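Local coordinates for protein glutathione S-transferase (Lodderomyces elongisporus, PDB 4IVF) that binds two glutathione molecules per subunit and, as a member of the glutathione S-transferase superfamily, probably acts as a glutathione-dependent transferase or reductase, at residues Lys20-Leu25 / Phe218-Lys223; Asp47-Leu52 / Ile58-Asp63; Glu109-Gln114 / Tyr174-Phe179. All blocks are in the same frame, centred on the assembly; numbering follows the deposited sequence.

Interaction 1 of 3, residues Lys20-Leu25 / Phe218-Lys223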
loop_
_atom_site.group_PDB
_atom_site.type_symbol
_atom_site.label_atom_id
_atom_site.label_comp_id
_atom_site.label_asym_id
_atom_site.label_seq_id
_atom_site.Cartn_x
_atom_site.Cartn_y
_atom_site.Cartn_z
ATOM N N LYS F 20 -11.663 -4.234 -7.043
ATOM C CA LYS F 20 -11.255 -2.837 -6.918
ATOM C C LYS F 20 -11.097 -2.221 -8.293
ATOM O O LYS F 20 -11.586 -1.124 -8.565
ATOM C CB LYS F 20 -9.919 -2.713 -6.195
ATOM C CG LYS F 20 -9.929 -2.997 -4.709
ATOM C CD LYS F 20 -8.530 -2.742 -4.203
ATOM C CE LYS F 20 -8.209 -3.391 -2.881
ATOM N NZ LYS F 20 -6.736 -3.209 -2.612
ATOM N N ILE F 21 -10.415 -2.949 -9.168
ATOM C CA ILE F 21 -10.087 -2.435 -10.481
ATOM C C ILE F 21 -11.283 -2.518 -11.424
ATOM O O ILE F 21 -11.554 -1.575 -12.165
ATOM C CB ILE F 21 -8.853 -3.152 -11.089
ATOM C CG1 ILE F 21 -7.663 -3.072 -10.127
ATOM C CG2 ILE F 21 -8.496 -2.550 -12.426
ATOM C CD1 ILE F 21 -7.526 -1.740 -9.407
ATOM N N SER F 22 -12.015 -3.627 -11.388
ATOM C CA SER F 22 -13.151 -3.761 -12.300
ATOM C C SER F 22 -14.260 -2.766 -11.942
ATOM O O SER F 22 -14.887 -2.184 -12.824
ATOM C CB SER F 22 -13.685 -5.192 -12.339
ATOM O OG SER F 22 -14.265 -5.577 -11.101
ATOM N N ILE F 23 -14.498 -2.574 -10.651
ATOM C CA ILE F 23 -15.409 -1.519 -10.204
ATOM C C ILE F 23 -14.946 -0.118 -10.648
ATOM O O ILE F 23 -15.745 0.664 -11.164
ATOM C CB ILE F 23 -15.606 -1.535 -8.680
ATOM C CG1 ILE F 23 -16.373 -2.793 -8.259
ATOM C CG2 ILE F 23 -16.363 -0.282 -8.225
ATOM C CD1 ILE F 23 -16.355 -3.041 -6.789
ATOM N N PHE F 24 -13.670 0.210 -10.458
ATOM C CA PHE F 24 -13.234 1.559 -10.824
ATOM C C PHE F 24 -13.311 1.802 -12.323
ATOM O O PHE F 24 -13.711 2.882 -12.754
ATOM C CB PHE F 24 -11.843 1.912 -10.304
ATOM C CG PHE F 24 -11.616 3.387 -10.199
ATOM C CD1 PHE F 24 -12.599 4.207 -9.655
ATOM C CD2 PHE F 24 -10.440 3.961 -10.640
ATOM C CE1 PHE F 24 -12.411 5.585 -9.559
ATOM C CE2 PHE F 24 -10.238 5.327 -10.550
ATOM C CZ PHE F 24 -11.229 6.150 -10.005
ATOM N N LEU F 25 -12.941 0.795 -13.113
ATOM C CA LEU F 25 -13.063 0.896 -14.561
ATOM C C LEU F 25 -14.513 1.158 -14.971
ATOM O O LEU F 25 -14.775 1.985 -15.844
ATOM C CB LEU F 25 -12.520 -0.360 -15.251
ATOM C CG LEU F 25 -11.002 -0.575 -15.195
ATOM C CD1 LEU F 25 -10.630 -1.998 -15.634
ATOM C CD2 LEU F 25 -10.273 0.450 -16.059
ATOM N N PHE F 218 -18.615 -5.967 -9.533
ATOM C CA PHE F 218 -18.648 -7.154 -8.681
ATOM C C PHE F 218 -19.008 -8.429 -9.462
ATOM O O PHE F 218 -18.813 -9.529 -8.967
ATOM C CB PHE F 218 -19.603 -6.958 -7.500
ATOM C CG PHE F 218 -18.966 -6.283 -6.309
ATOM C CD1 PHE F 218 -17.794 -6.781 -5.756
ATOM C CD2 PHE F 218 -19.538 -5.148 -5.751
ATOM C CE1 PHE F 218 -17.203 -6.157 -4.675
ATOM C CE2 PHE F 218 -18.959 -4.521 -4.655
ATOM C CZ PHE F 218 -17.798 -5.021 -4.117
ATOM N N GLU F 219 -19.527 -8.276 -10.674
ATOM C CA GLU F 219 -19.820 -9.422 -11.534
ATOM C C GLU F 219 -18.701 -9.668 -12.556
ATOM O O GLU F 219 -18.885 -10.395 -13.530
ATOM C CB GLU F 219 -21.159 -9.223 -12.246
ATOM C CG GLU F 219 -22.339 -9.002 -11.305
ATOM C CD GLU F 219 -23.543 -8.369 -12.004
ATOM O OE1 GLU F 219 -23.442 -8.055 -13.211
ATOM O OE2 GLU F 219 -24.591 -8.181 -11.346
ATOM N N VAL F 220 -17.541 -9.066 -12.316
ATOM C CA VAL F 220 -16.407 -9.144 -13.234
ATOM C C VAL F 220 -15.140 -9.651 -12.543
ATOM O O VAL F 220 -14.566 -8.957 -11.708
ATOM C CB VAL F 220 -16.097 -7.768 -13.860
ATOM C CG1 VAL F 220 -14.804 -7.830 -14.684
ATOM C CG2 VAL F 220 -17.271 -7.292 -14.716
ATOM N N PRO F 221 -14.701 -10.871 -12.881
ATOM C CA PRO F 221 -15.417 -11.835 -13.729
ATOM C C PRO F 221 -16.613 -12.453 -12.988
ATOM O O PRO F 221 -16.682 -12.338 -11.764
ATOM C CB PRO F 221 -14.341 -12.885 -14.068
ATOM C CG PRO F 221 -13.288 -12.725 -13.048
ATOM C CD PRO F 221 -13.324 -11.299 -12.580
ATOM N N PRO F 222 -17.556 -13.063 -13.727
ATOM C CA PRO F 222 -18.828 -13.540 -13.171
ATOM C C PRO F 222 -18.676 -14.506 -12.019
ATOM O O PRO F 222 -17.770 -15.329 -12.011
ATOM C CB PRO F 222 -19.471 -14.277 -14.349
ATOM C CG PRO F 222 -18.880 -13.659 -15.546
ATOM C CD PRO F 222 -17.487 -13.259 -15.187
ATOM N N LYS F 223 -19.565 -14.393 -11.043
ATOM C CA LYS F 223 -19.697 -15.425 -10.031
ATOM C C LYS F 223 -20.337 -16.649 -10.686
ATOM O O LYS F 223 -21.251 -16.523 -11.504
ATOM C CB LYS F 223 -20.548 -14.924 -8.861
ATOM C CG LYS F 223 -20.745 -15.954 -7.755
ATOM C CD LYS F 223 -21.481 -15.366 -6.548
ATOM C CE LYS F 223 -22.982 -15.219 -6.799
ATOM N NZ LYS F 223 -23.628 -14.458 -5.697
#
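Ile23 meets Phe218 where helix 16-27 faces the loop after helix 212-217. The Ile23 side chain can be followed outward. Its CB carries two branches. CG2 lies anti to the backbone N and packs on Phe179. CG1 lies anti to the carbonyl carbon, chi1 -68°. This CG1 of Ile23 passes 4.1 Å from the backbone N of Phe218. Beyond it the chain is extended, chi2 168°, and this carries CD1 out over the Phe218 ring. CD1 of Ile23 sits above the middle of one face, 3.7 Å from the centroid of the Phe218 ring and 13° off the ring normal. This is a CH-pi contact. The nearest ring atom is CZ of Phe218, 3.6 Å from CD1 of Ile23. The CB of Phe218 starts off pointing away from the helix, and the ring swings back under the methyl.

One residue earlier, Ser22 meets Val220. CB of Ser22 touches CG1 of Val220 at 3.7 Å. OG of Ser22 is 3.4 Å from the carbonyl O of Val220, but no hydrogen bond joins this pair. The hydroxyl bonds instead to the carbonyl O of Gly217, just before the loop, and more weakly to that of Tyr19. The serine therefore ties the helix to the last turn of helix 212-217, while its CB supplies the apolar contact. A cis peptide bond precedes Pro221, whose ring touches Pro14.

Around the pair, Phe218 also stacks on Tyr186, meets Tyr19 edge-to-face and touches Leu182 of helix 176-185. Val220 reaches across to Tyr32 and Val34 of strand 32-36. The C-terminal loop thus packs between the thioredoxin-like N-terminal domain, at helix 16-27 and strand 32-36, and helix 176-185 of the helical domain.

Interaction 2 of 3, residues Asp47-Leu52 / Ile58-Asp63. With GSH (glutathione), chain U.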
loop_
_atom_site.group_PDB
_atom_site.type_symbol
_atom_site.label_atom_id
_atom_site.label_comp_id
_atom_site.label_asym_id
_atom_site.label_seq_id
_atom_site.Cartn_x
_atom_site.Cartn_y
_atom_site.Cartn_z
ATOM N N ASP F 47 5.330 -18.523 -16.187
ATOM C CA ASP F 47 6.481 -17.725 -16.637
ATOM C C ASP F 47 6.080 -16.471 -17.411
ATOM O O ASP F 47 6.597 -15.380 -17.157
ATOM C CB ASP F 47 7.453 -18.564 -17.488
ATOM C CG ASP F 47 8.170 -19.643 -16.680
ATOM O OD1 ASP F 47 8.444 -19.428 -15.475
ATOM O OD2 ASP F 47 8.473 -20.712 -17.257
ATOM N N TRP F 48 5.148 -16.628 -18.343
ATOM C CA TRP F 48 4.736 -15.523 -19.196
ATOM C C TRP F 48 4.164 -14.336 -18.407
ATOM O O TRP F 48 4.334 -13.184 -18.808
ATOM C CB TRP F 48 3.712 -16.001 -20.222
ATOM C CG TRP F 48 2.357 -16.243 -19.648
ATOM C CD1 TRP F 48 1.877 -17.414 -19.161
ATOM C CD2 TRP F 48 1.308 -15.281 -19.491
ATOM N NE1 TRP F 48 0.590 -17.255 -18.717
ATOM C CE2 TRP F 48 0.219 -15.947 -18.900
ATOM C CE3 TRP F 48 1.186 -13.913 -19.784
ATOM C CZ2 TRP F 48 -0.981 -15.299 -18.608
ATOM C CZ3 TRP F 48 -0.006 -13.274 -19.495
ATOM C CH2 TRP F 48 -1.074 -13.967 -18.913
ATOM N N PHE F 49 3.488 -14.614 -17.295
ATOM C CA PHE F 49 2.826 -13.547 -16.528
ATOM C C PHE F 49 3.770 -12.852 -15.550
ATOM O O PHE F 49 3.667 -11.645 -15.303
ATOM C CB PHE F 49 1.597 -14.077 -15.789
ATOM C CG PHE F 49 0.829 -13.005 -15.061
ATOM C CD1 PHE F 49 0.121 -12.037 -15.774
ATOM C CD2 PHE F 49 0.824 -12.957 -13.674
ATOM C CE1 PHE F 49 -0.580 -11.031 -15.112
ATOM C CE2 PHE F 49 0.116 -11.952 -12.996
ATOM C CZ PHE F 49 -0.582 -10.985 -13.720
ATOM N N VAL F 50 4.690 -13.637 -14.999
ATOM C CA VAL F 50 5.718 -13.137 -14.113
ATOM C C VAL F 50 6.661 -12.176 -14.848
ATOM O O VAL F 50 7.218 -11.266 -14.236
ATOM C CB VAL F 50 6.455 -14.317 -13.438
ATOM C CG1 VAL F 50 7.735 -13.871 -12.731
ATOM C CG2 VAL F 50 5.517 -15.004 -12.464
ATOM N N LYS F 51 6.819 -12.357 -16.162
ATOM C CA LYS F 51 7.574 -11.394 -16.969
ATOM C C LYS F 51 6.876 -10.038 -16.997
ATOM O O LYS F 51 7.536 -8.998 -17.007
ATOM C CB LYS F 51 7.768 -11.880 -18.404
ATOM C CG LYS F 51 8.670 -13.088 -18.548
ATOM C CD LYS F 51 8.855 -13.444 -20.008
ATOM C CE LYS F 51 9.214 -14.908 -20.164
ATOM N NZ LYS F 51 8.813 -15.416 -21.506
ATOM N N LEU F 52 5.545 -10.055 -17.018
ATOM C CA LEU F 52 4.761 -8.822 -17.019
ATOM C C LEU F 52 4.707 -8.244 -15.620
ATOM O O LEU F 52 4.814 -7.041 -15.424
ATOM C CB LEU F 52 3.342 -9.093 -17.506
ATOM C CG LEU F 52 3.231 -9.512 -18.967
ATOM C CD1 LEU F 52 1.780 -9.879 -19.312
ATOM C CD2 LEU F 52 3.749 -8.390 -19.851
ATOM N N ILE F 58 -2.458 -11.169 -9.372
ATOM C CA ILE F 58 -3.390 -10.302 -10.066
ATOM C C ILE F 58 -3.869 -9.285 -9.032
ATOM O O ILE F 58 -3.751 -9.536 -7.834
ATOM C CB ILE F 58 -4.565 -11.119 -10.692
ATOM C CG1 ILE F 58 -5.335 -11.885 -9.609
ATOM C CG2 ILE F 58 -4.045 -12.051 -11.836
ATOM C CD1 ILE F 58 -6.575 -11.156 -9.093
ATOM N N PRO F 59 -4.413 -8.140 -9.477
ATOM C CA PRO F 59 -4.609 -7.774 -10.877
ATOM C C PRO F 59 -3.415 -7.048 -11.470
ATOM O O PRO F 59 -2.517 -6.584 -10.763
ATOM C CB PRO F 59 -5.808 -6.832 -10.805
ATOM C CG PRO F 59 -5.606 -6.122 -9.521
ATOM C CD PRO F 59 -5.052 -7.158 -8.575
ATOM N N THR F 60 -3.431 -6.965 -12.791
ATOM C CA THR F 60 -2.424 -6.271 -13.547
ATOM C C THR F 60 -3.182 -5.731 -14.745
ATOM O O THR F 60 -4.088 -6.399 -15.253
ATOM C CB THR F 60 -1.317 -7.252 -14.020
ATOM O OG1 THR F 60 -0.564 -7.701 -12.887
ATOM C CG2 THR F 60 -0.363 -6.573 -14.992
ATOM N N ILE F 61 -2.843 -4.527 -15.189
ATOM C CA ILE F 61 -3.458 -3.992 -16.400
ATOM C C ILE F 61 -2.430 -3.737 -17.496
ATOM O O ILE F 61 -1.237 -3.625 -17.229
ATOM C CB ILE F 61 -4.249 -2.684 -16.138
ATOM C CG1 ILE F 61 -3.302 -1.577 -15.683
ATOM C CG2 ILE F 61 -5.364 -2.917 -15.107
ATOM C CD1 ILE F 61 -3.943 -0.222 -15.648
ATOM N N ASN F 62 -2.909 -3.677 -18.734
ATOM C CA ASN F 62 -2.122 -3.165 -19.845
ATOM C C ASN F 62 -2.961 -2.133 -20.558
ATOM O O ASN F 62 -4.022 -2.451 -21.117
ATOM C CB ASN F 62 -1.692 -4.264 -20.830
ATOM C CG ASN F 62 -0.773 -3.743 -21.945
ATOM O OD1 ASN F 62 -0.857 -2.589 -22.358
ATOM N ND2 ASN F 62 0.103 -4.608 -22.439
ATOM N N ASP F 63 -2.473 -0.896 -20.531
ATOM C CA ASP F 63 -3.131 0.205 -21.205
ATOM C C ASP F 63 -2.423 0.495 -22.510
ATOM O O ASP F 63 -1.351 1.096 -22.513
ATOM C CB ASP F 63 -3.123 1.462 -20.330
ATOM C CG ASP F 63 -4.124 2.502 -20.802
ATOM O OD1 ASP F 63 -4.607 2.371 -21.946
ATOM O OD2 ASP F 63 -4.427 3.444 -20.039
HETATM N N1 GSH U . -0.856 -5.992 -3.079
HETATM C CA1 GSH U . -1.568 -6.601 -4.165
HETATM C C1 GSH U . -2.525 -5.655 -4.747
HETATM O O11 GSH U . -2.718 -5.624 -5.982
HETATM O O12 GSH U . -3.174 -4.872 -4.017
HETATM C CB1 GSH U . -2.290 -7.853 -3.677
HETATM C CG1 GSH U . -2.657 -8.665 -4.855
HETATM C CD1 GSH U . -3.205 -10.041 -4.503
HETATM O OE1 GSH U . -3.281 -10.463 -3.340
HETATM N N2 GSH U . -3.676 -10.930 -5.623
HETATM C CA2 GSH U . -4.180 -12.247 -5.307
HETATM C C2 GSH U . -3.358 -13.260 -6.073
HETATM O O2 GSH U . -3.039 -13.028 -7.244
HETATM C CB2 GSH U . -5.584 -12.330 -5.710
HETATM S SG2 GSH U . -6.537 -11.119 -4.840
HETATM N N3 GSH U . -2.946 -14.506 -5.437
HETATM C CA3 GSH U . -2.167 -15.462 -6.202
HETATM C C3 GSH U . -0.944 -15.884 -5.489
HETATM O O31 GSH U . -0.429 -15.176 -4.594
HETATM O O32 GSH U . -0.411 -16.982 -5.798
#
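Phe49 meets Thr60 and Ile58 with the far end of its ring. The ring leaves helix 47-52 with CG anti to the backbone N, chi1 -176°, which sends CZ toward the start of strand 60-63. CZ of Phe49 comes 3.4 Å from OG1 of Thr60 and 3.8 Å from CB of Thr60. This is the tight part. The approach to the ring is oblique, and the two side chains run past each other in opposite directions. Thr60 OG1 hydrogen-bonds to Ser76 OG and, weakly, to Asn53 ND2. Packing against Ile58 is looser: CG2 of Ile58 lies 4.1 Å from CZ of Phe49. Phe37 also meets the Phe49 ring. On the outer side of the helix, Asp47 and Lys51 are exposed, and the carbonyl O of Val50 accepts a hydrogen bond from Arg160 of the second subunit.

Ile58 has glutathione on its other side. N of Ile58 donates to O2 of glutathione at 2.9 Å. O of Ile58 accepts from N2 of glutathione at 2.6 Å. CD1 of Ile58 rests 3.7 Å from CB2 of glutathione. A cis peptide bond joins Ile58 to Pro59, the cis-proline of the thioredoxin fold. The chemistry is divided: backbone polar groups read the peptide of glutathione in a strand-like way, while apolar packing against Phe49 backs the same residue.

Interaction 3 of 3, residues Glu109-Gln114 / Tyr174-Phe179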
loop_
_atom_site.group_PDB
_atom_site.type_symbol
_atom_site.label_atom_id
_atom_site.label_comp_id
_atom_site.label_asym_id
_atom_site.label_seq_id
_atom_site.Cartn_x
_atom_site.Cartn_y
_atom_site.Cartn_z
ATOM N N GLU F 109 -3.477 8.975 1.429
ATOM C CA GLU F 109 -3.267 8.374 2.740
ATOM C C GLU F 109 -4.248 7.231 3.039
ATOM O O GLU F 109 -3.873 6.216 3.608
ATOM C CB GLU F 109 -3.346 9.433 3.840
ATOM C CG GLU F 109 -3.428 8.845 5.242
ATOM C CD GLU F 109 -3.531 9.913 6.311
ATOM O OE1 GLU F 109 -3.199 11.081 6.012
ATOM O OE2 GLU F 109 -3.934 9.584 7.448
ATOM N N TYR F 110 -5.509 7.388 2.663
ATOM C CA TYR F 110 -6.491 6.366 2.999
ATOM C C TYR F 110 -6.452 5.197 1.998
ATOM O O TYR F 110 -6.674 4.036 2.367
ATOM C CB TYR F 110 -7.887 6.984 3.128
ATOM C CG TYR F 110 -7.989 8.006 4.246
ATOM C CD1 TYR F 110 -7.186 7.910 5.385
ATOM C CD2 TYR F 110 -8.890 9.067 4.167
ATOM C CE1 TYR F 110 -7.285 8.856 6.413
ATOM C CE2 TYR F 110 -8.993 10.011 5.178
ATOM C CZ TYR F 110 -8.192 9.901 6.294
ATOM O OH TYR F 110 -8.298 10.844 7.285
ATOM N N LEU F 111 -6.157 5.506 0.741
ATOM C CA LEU F 111 -5.871 4.466 -0.237
ATOM C C LEU F 111 -4.714 3.584 0.237
ATOM O O LEU F 111 -4.831 2.362 0.254
ATOM C CB LEU F 111 -5.542 5.057 -1.611
ATOM C CG LEU F 111 -5.030 4.011 -2.628
ATOM C CD1 LEU F 111 -6.098 2.982 -2.966
ATOM C CD2 LEU F 111 -4.519 4.670 -3.906
ATOM N N ILE F 112 -3.596 4.197 0.616
ATOM C CA ILE F 112 -2.432 3.425 1.056
ATOM C C ILE F 112 -2.756 2.613 2.313
ATOM O O ILE F 112 -2.397 1.433 2.409
ATOM C CB ILE F 112 -1.164 4.309 1.252
ATOM C CG1 ILE F 112 -0.726 4.943 -0.075
ATOM C CG2 ILE F 112 -0.021 3.509 1.873
ATOM C CD1 ILE F 112 -0.724 4.002 -1.233
ATOM N N PHE F 113 -3.477 3.234 3.249
ATOM C CA PHE F 113 -3.968 2.558 4.451
ATOM C C PHE F 113 -4.754 1.292 4.092
ATOM O O PHE F 113 -4.568 0.242 4.702
ATOM C CB PHE F 113 -4.847 3.513 5.273
ATOM C CG PHE F 113 -5.426 2.906 6.537
ATOM C CD1 PHE F 113 -4.683 2.043 7.325
ATOM C CD2 PHE F 113 -6.707 3.244 6.953
ATOM C CE1 PHE F 113 -5.222 1.506 8.487
ATOM C CE2 PHE F 113 -7.245 2.716 8.117
ATOM C CZ PHE F 113 -6.496 1.843 8.885
ATOM N N GLN F 114 -5.631 1.393 3.102
ATOM C CA GLN F 114 -6.363 0.228 2.635
ATOM C C GLN F 114 -5.415 -0.852 2.090
ATOM O O GLN F 114 -5.474 -1.987 2.536
ATOM C CB GLN F 114 -7.416 0.615 1.585
ATOM C CG GLN F 114 -8.428 -0.500 1.283
ATOM C CD GLN F 114 -7.813 -1.657 0.491
ATOM O OE1 GLN F 114 -7.167 -1.445 -0.539
ATOM N NE2 GLN F 114 -7.987 -2.879 0.990
ATOM N N TYR F 174 -16.820 10.178 -3.821
ATOM C CA TYR F 174 -16.111 8.903 -3.762
ATOM C C TYR F 174 -14.773 9.067 -4.459
ATOM O O TYR F 174 -14.672 9.734 -5.485
ATOM C CB TYR F 174 -16.907 7.788 -4.440
ATOM C CG TYR F 174 -18.174 7.404 -3.717
ATOM C CD1 TYR F 174 -18.130 6.893 -2.423
ATOM C CD2 TYR F 174 -19.420 7.535 -4.332
ATOM C CE1 TYR F 174 -19.291 6.531 -1.756
ATOM C CE2 TYR F 174 -20.586 7.180 -3.670
ATOM C CZ TYR F 174 -20.511 6.675 -2.385
ATOM O OH TYR F 174 -21.654 6.305 -1.721
ATOM N N THR F 175 -13.736 8.495 -3.874
ATOM C CA THR F 175 -12.424 8.483 -4.488
ATOM C C THR F 175 -11.930 7.038 -4.591
ATOM O O THR F 175 -12.656 6.098 -4.234
ATOM C CB THR F 175 -11.423 9.288 -3.649
ATOM O OG1 THR F 175 -11.388 8.755 -2.315
ATOM C CG2 THR F 175 -11.818 10.772 -3.616
ATOM N N VAL F 176 -10.691 6.862 -5.052
ATOM C CA VAL F 176 -10.123 5.522 -5.171
ATOM C C VAL F 176 -10.009 4.879 -3.788
ATOM O O VAL F 176 -10.002 3.660 -3.662
ATOM C CB VAL F 176 -8.730 5.522 -5.875
ATOM C CG1 VAL F 176 -8.861 5.850 -7.359
ATOM C CG2 VAL F 176 -7.776 6.495 -5.201
ATOM N N ALA F 177 -9.924 5.699 -2.747
ATOM C CA ALA F 177 -9.815 5.151 -1.405
ATOM C C ALA F 177 -11.090 4.387 -1.040
ATOM O O ALA F 177 -11.027 3.289 -0.501
ATOM C CB ALA F 177 -9.509 6.245 -0.390
ATOM N N ASP F 178 -12.247 4.955 -1.360
ATOM C CA ASP F 178 -13.514 4.262 -1.127
ATOM C C ASP F 178 -13.610 2.987 -1.969
ATOM O O ASP F 178 -14.020 1.934 -1.489
ATOM C CB ASP F 178 -14.701 5.173 -1.448
ATOM C CG ASP F 178 -14.664 6.476 -0.677
ATOM O OD1 ASP F 178 -14.002 7.427 -1.137
ATOM O OD2 ASP F 178 -15.296 6.548 0.393
ATOM N N PHE F 179 -13.245 3.082 -3.238
ATOM C CA PHE F 179 -13.378 1.924 -4.105
ATOM C C PHE F 179 -12.431 0.806 -3.705
ATOM O O PHE F 179 -12.785 -0.361 -3.790
ATOM C CB PHE F 179 -13.264 2.329 -5.569
ATOM C CG PHE F 179 -14.387 3.221 -6.016
ATOM C CD1 PHE F 179 -15.689 2.746 -6.038
ATOM C CD2 PHE F 179 -14.151 4.539 -6.371
ATOM C CE1 PHE F 179 -16.740 3.557 -6.430
ATOM C CE2 PHE F 179 -15.188 5.359 -6.758
ATOM C CZ PHE F 179 -16.497 4.868 -6.787
#
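Leu111 turns its CG anti to the backbone N, chi1 171°, and this swings its two methyls toward the first turn of helix 176-185. In Val176 chi1 is -70°, which sets CG1 anti to the carbonyl carbon and leaves CG2 between the backbone N and that carbon, facing Leu111. The two side chains cross at a slant. CD2 of Leu111 meets CG2 of Val176 at 4.0 Å, and CD1 of Leu111 lies 4.0 Å from the carbonyl O of Val176.

The closest approach of the backbones is beside Ala177. The CA atoms of Leu111 and Ala177 are just 4.2 Å apart. The small methyl of Ala177 makes this possible. CB of Ala177 lies 3.6 Å from N of Leu111 and 3.9 Å from CB of Tyr110. Tyr110 contributes that CB, while its ring leads away toward Val170 and Ile157.

No hydrogen bond crosses the contact. The bonds that set the start of helix 176-185 lie within 174-179. Thr175 is the N-cap. Its OG1 accepts a weak bond from N of Ala177. In return N of Thr175 donates to OD1 of Asp178 at 3.0 Å, an almost straight bond that meets the anti side of the carboxylate, 30° out of its plane. The other oxygen, OD2, is held by Trp204 NE1 and by the backbone N of Leu169, so this buried carboxylate has bonds at both oxygens.

Leu111 and Val176 both also pack on Leu82 of helix 78-89, and Glu109 bonds to the backbone N of Ser76 of the second subunit. Close helix packing over an alanine belongs here to the all-helical GST C-terminal domain. The reciprocal Thr175 and Asp178 pair is a capping box, the N-capping motif known from the core of this domain in GSTs.

How the interactions relate
From the N terminus, the chain enters helix 16-27, the first half of interaction 1. Interaction 2 then closes a short loop inside the thioredoxin-like domain, between helix 47-52 and strand 60-63. Interaction 3 lies inside the C-terminal helical domain and closes a longer loop from helix 102-131 to helix 176-185. Interaction 1 closes last, joining the N-terminal domain to the chain's end after helix 212-217. The other two nest inside it, in series and without crossing. Helix 16-27 joins them: Ile21 packs on Pro59 and Ile61 of interaction 2. Phe24 packs on Val176 and Phe179 of interaction 3, and Lys20 bonds to Gln114. Interactions 2 and 3 do not touch, but both reach the second subunit.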